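DnaJ homolog subfamily C member 27-A (Xenopus laevis, PDB 6JMG) binds GTP as a Rab-family small GTPase that also carries a DnaJ domain, and possibly regulates the MEK/ERK pathway. Local coordinates at residues 211-216 and 254-259. Numbering follows the deposited sequence.
Sequences RIRNCK and SEDAFK
NH2 of Arg-213 stands 4.2 Å from OD2 of Asp-256, too far for a salt bridge, and no hydrogen bond joins segments 211-216 and 254-259. The carboxylate oxygen lies at the edge of the guanidinium, near its plane. The long, flexible arginine brings its charged end nearer the other helix, while the short aspartate keeps its own charge at the exposed border; their attraction is probably weak.

The buried part of the contact is a methyl packed on backbone and methyl. Ile-212 sends its CG2, anti to the backbone N (CG1 beside it, chi1 -69°), over Ala-257, reaching the carbonyl O at 4.1 Å and the CB methyl at 4.4 Å. The small alanine lets the helices come close, with the CA atoms of Ile-212 and Ala-257 6.2 Å apart. Segment 254-259 belongs to the DnaJ domain, whose helices 230-244 and 254-278 probably correspond to the antiparallel helices II and III of the J fold. Beta-branched Ile-212 touches Leu-244 of the first and Ala-257, Ala-260 and Val-261 of the second, its two branches spreading among them, so helix 203-213 lies against both. One turn earlier in that helix, Ile-209 also meets Ala-257.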
loop_
_atom_site.group_PDB
_atom_site.type_symbol
_atom_site.label_atom_id
_atom_site.label_comp_id
_atom_site.label_asym_id
_atom_site.label_seq_id
_atom_site.Cartn_x
_atom_site.Cartn_y
_atom_site.Cartn_z
ATOM N N ARG A 211 25.734 10.593 7.549
ATOM C CA ARG A 211 26.727 9.532 7.666
ATOM C C ARG A 211 27.334 9.204 6.309
ATOM O O ARG A 211 28.534 8.931 6.223
ATOM C CB ARG A 211 26.100 8.289 8.303
ATOM C CG ARG A 211 27.025 7.078 8.375
ATOM C CD ARG A 211 26.273 5.821 8.830
ATOM N NE ARG A 211 25.261 5.375 7.872
ATOM C CZ ARG A 211 25.515 4.675 6.764
ATOM N NH1 ARG A 211 26.761 4.319 6.452
ATOM N NH2 ARG A 211 24.512 4.330 5.962
ATOM N N ILE A 212 26.542 9.318 5.236
ATOM C CA ILE A 212 27.033 9.071 3.878
ATOM C C ILE A 212 27.909 10.228 3.355
ATOM O O ILE A 212 28.760 9.989 2.498
ATOM C CB ILE A 212 25.853 8.720 2.947
ATOM C CG1 ILE A 212 25.295 7.345 3.332
ATOM C CG2 ILE A 212 26.254 8.635 1.484
ATOM C CD1 ILE A 212 23.812 7.114 2.929
ATOM N N ARG A 213 27.769 11.473 3.859
ATOM C CA ARG A 213 28.701 12.519 3.429
ATOM C C ARG A 213 30.089 12.244 3.954
ATOM O O ARG A 213 31.080 12.379 3.243
ATOM C CB ARG A 213 28.390 13.903 4.008
ATOM C CG ARG A 213 27.234 14.612 3.371
ATOM C CD ARG A 213 27.314 16.139 3.339
ATOM N NE ARG A 213 26.791 16.582 2.044
ATOM C CZ ARG A 213 27.466 17.107 1.022
ATOM N NH1 ARG A 213 28.787 17.304 1.068
ATOM N NH2 ARG A 213 26.779 17.414 -0.077
ATOM N N ASN A 214 30.181 11.852 5.212
ATOM C CA ASN A 214 31.440 11.824 5.949
ATOM C C ASN A 214 31.921 10.400 6.043
ATOM O O ASN A 214 32.369 9.902 7.077
ATOM C CB ASN A 214 31.249 12.457 7.333
ATOM C CG ASN A 214 30.519 13.833 7.263
ATOM O OD1 ASN A 214 30.717 14.619 6.316
ATOM N ND2 ASN A 214 29.712 14.130 8.269
ATOM N N CYS A 215 31.789 9.738 4.906
ATOM C CA CYS A 215 32.164 8.352 4.731
ATOM C C CYS A 215 33.006 8.285 3.472
ATOM O O CYS A 215 32.595 8.783 2.420
ATOM C CB CYS A 215 30.913 7.490 4.607
ATOM S SG CYS A 215 31.199 5.761 4.800
ATOM N N LYS A 216 34.183 7.677 3.579
ATOM C CA LYS A 216 35.128 7.691 2.472
ATOM C C LYS A 216 35.415 6.285 1.948
ATOM O O LYS A 216 36.389 6.076 1.216
ATOM C CB LYS A 216 36.410 8.409 2.907
ATOM C CG LYS A 216 36.365 9.942 2.709
ATOM C CD LYS A 216 36.618 10.725 4.000
ATOM C CE LYS A 216 35.868 12.071 4.021
ATOM N NZ LYS A 216 35.701 12.651 5.406
ATOM N N SER A 254 19.636 14.569 -0.235
ATOM C CA SER A 254 19.297 13.166 -0.461
ATOM C C SER A 254 19.650 12.704 -1.876
ATOM O O SER A 254 20.019 11.543 -2.075
ATOM C CB SER A 254 17.806 12.948 -0.191
ATOM O OG SER A 254 17.037 13.892 -0.922
ATOM N N GLU A 255 19.567 13.588 -2.864
ATOM C CA GLU A 255 19.987 13.198 -4.202
ATOM C C GLU A 255 21.465 12.823 -4.227
ATOM O O GLU A 255 21.844 11.828 -4.854
ATOM C CB GLU A 255 19.676 14.314 -5.189
ATOM C CG GLU A 255 20.156 14.056 -6.582
ATOM C CD GLU A 255 20.109 15.306 -7.447
ATOM O OE1 GLU A 255 21.046 15.500 -8.269
ATOM O OE2 GLU A 255 19.133 16.084 -7.297
ATOM N N ASP A 256 22.318 13.584 -3.533
ATOM C CA ASP A 256 23.742 13.245 -3.551
ATOM C C ASP A 256 23.999 11.983 -2.743
ATOM O O ASP A 256 24.843 11.155 -3.112
ATOM C CB ASP A 256 24.593 14.395 -3.017
ATOM C CG ASP A 256 24.289 15.706 -3.698
ATOM O OD1 ASP A 256 24.531 15.815 -4.921
ATOM O OD2 ASP A 256 23.802 16.627 -3.001
ATOM N N ALA A 257 23.269 11.817 -1.645
ATOM C CA ALA A 257 23.383 10.595 -0.869
ATOM C C ALA A 257 22.934 9.391 -1.680
ATOM O O ALA A 257 23.597 8.344 -1.675
ATOM C CB ALA A 257 22.553 10.718 0.400
ATOM N N PHE A 258 21.812 9.523 -2.395
ATOM C CA PHE A 258 21.371 8.435 -3.255
ATOM C C PHE A 258 22.415 8.112 -4.321
ATOM O O PHE A 258 22.824 6.959 -4.474
ATOM C CB PHE A 258 20.055 8.785 -3.910
ATOM C CG PHE A 258 19.553 7.710 -4.811
ATOM C CD1 PHE A 258 19.189 6.471 -4.291
ATOM C CD2 PHE A 258 19.461 7.916 -6.167
ATOM C CE1 PHE A 258 18.722 5.486 -5.101
ATOM C CE2 PHE A 258 18.999 6.908 -6.998
ATOM C CZ PHE A 258 18.628 5.700 -6.464
ATOM N N LYS A 259 22.896 9.134 -5.032
ATOM C CA LYS A 259 23.946 8.925 -6.022
ATOM C C LYS A 259 25.162 8.235 -5.404
ATOM O O LYS A 259 25.790 7.373 -6.039
ATOM C CB LYS A 259 24.338 10.270 -6.644
ATOM C CG LYS A 259 25.431 10.175 -7.706
ATOM C CD LYS A 259 25.839 11.549 -8.251
ATOM C CE LYS A 259 24.638 12.504 -8.358
ATOM N NZ LYS A 259 24.776 13.537 -9.445
#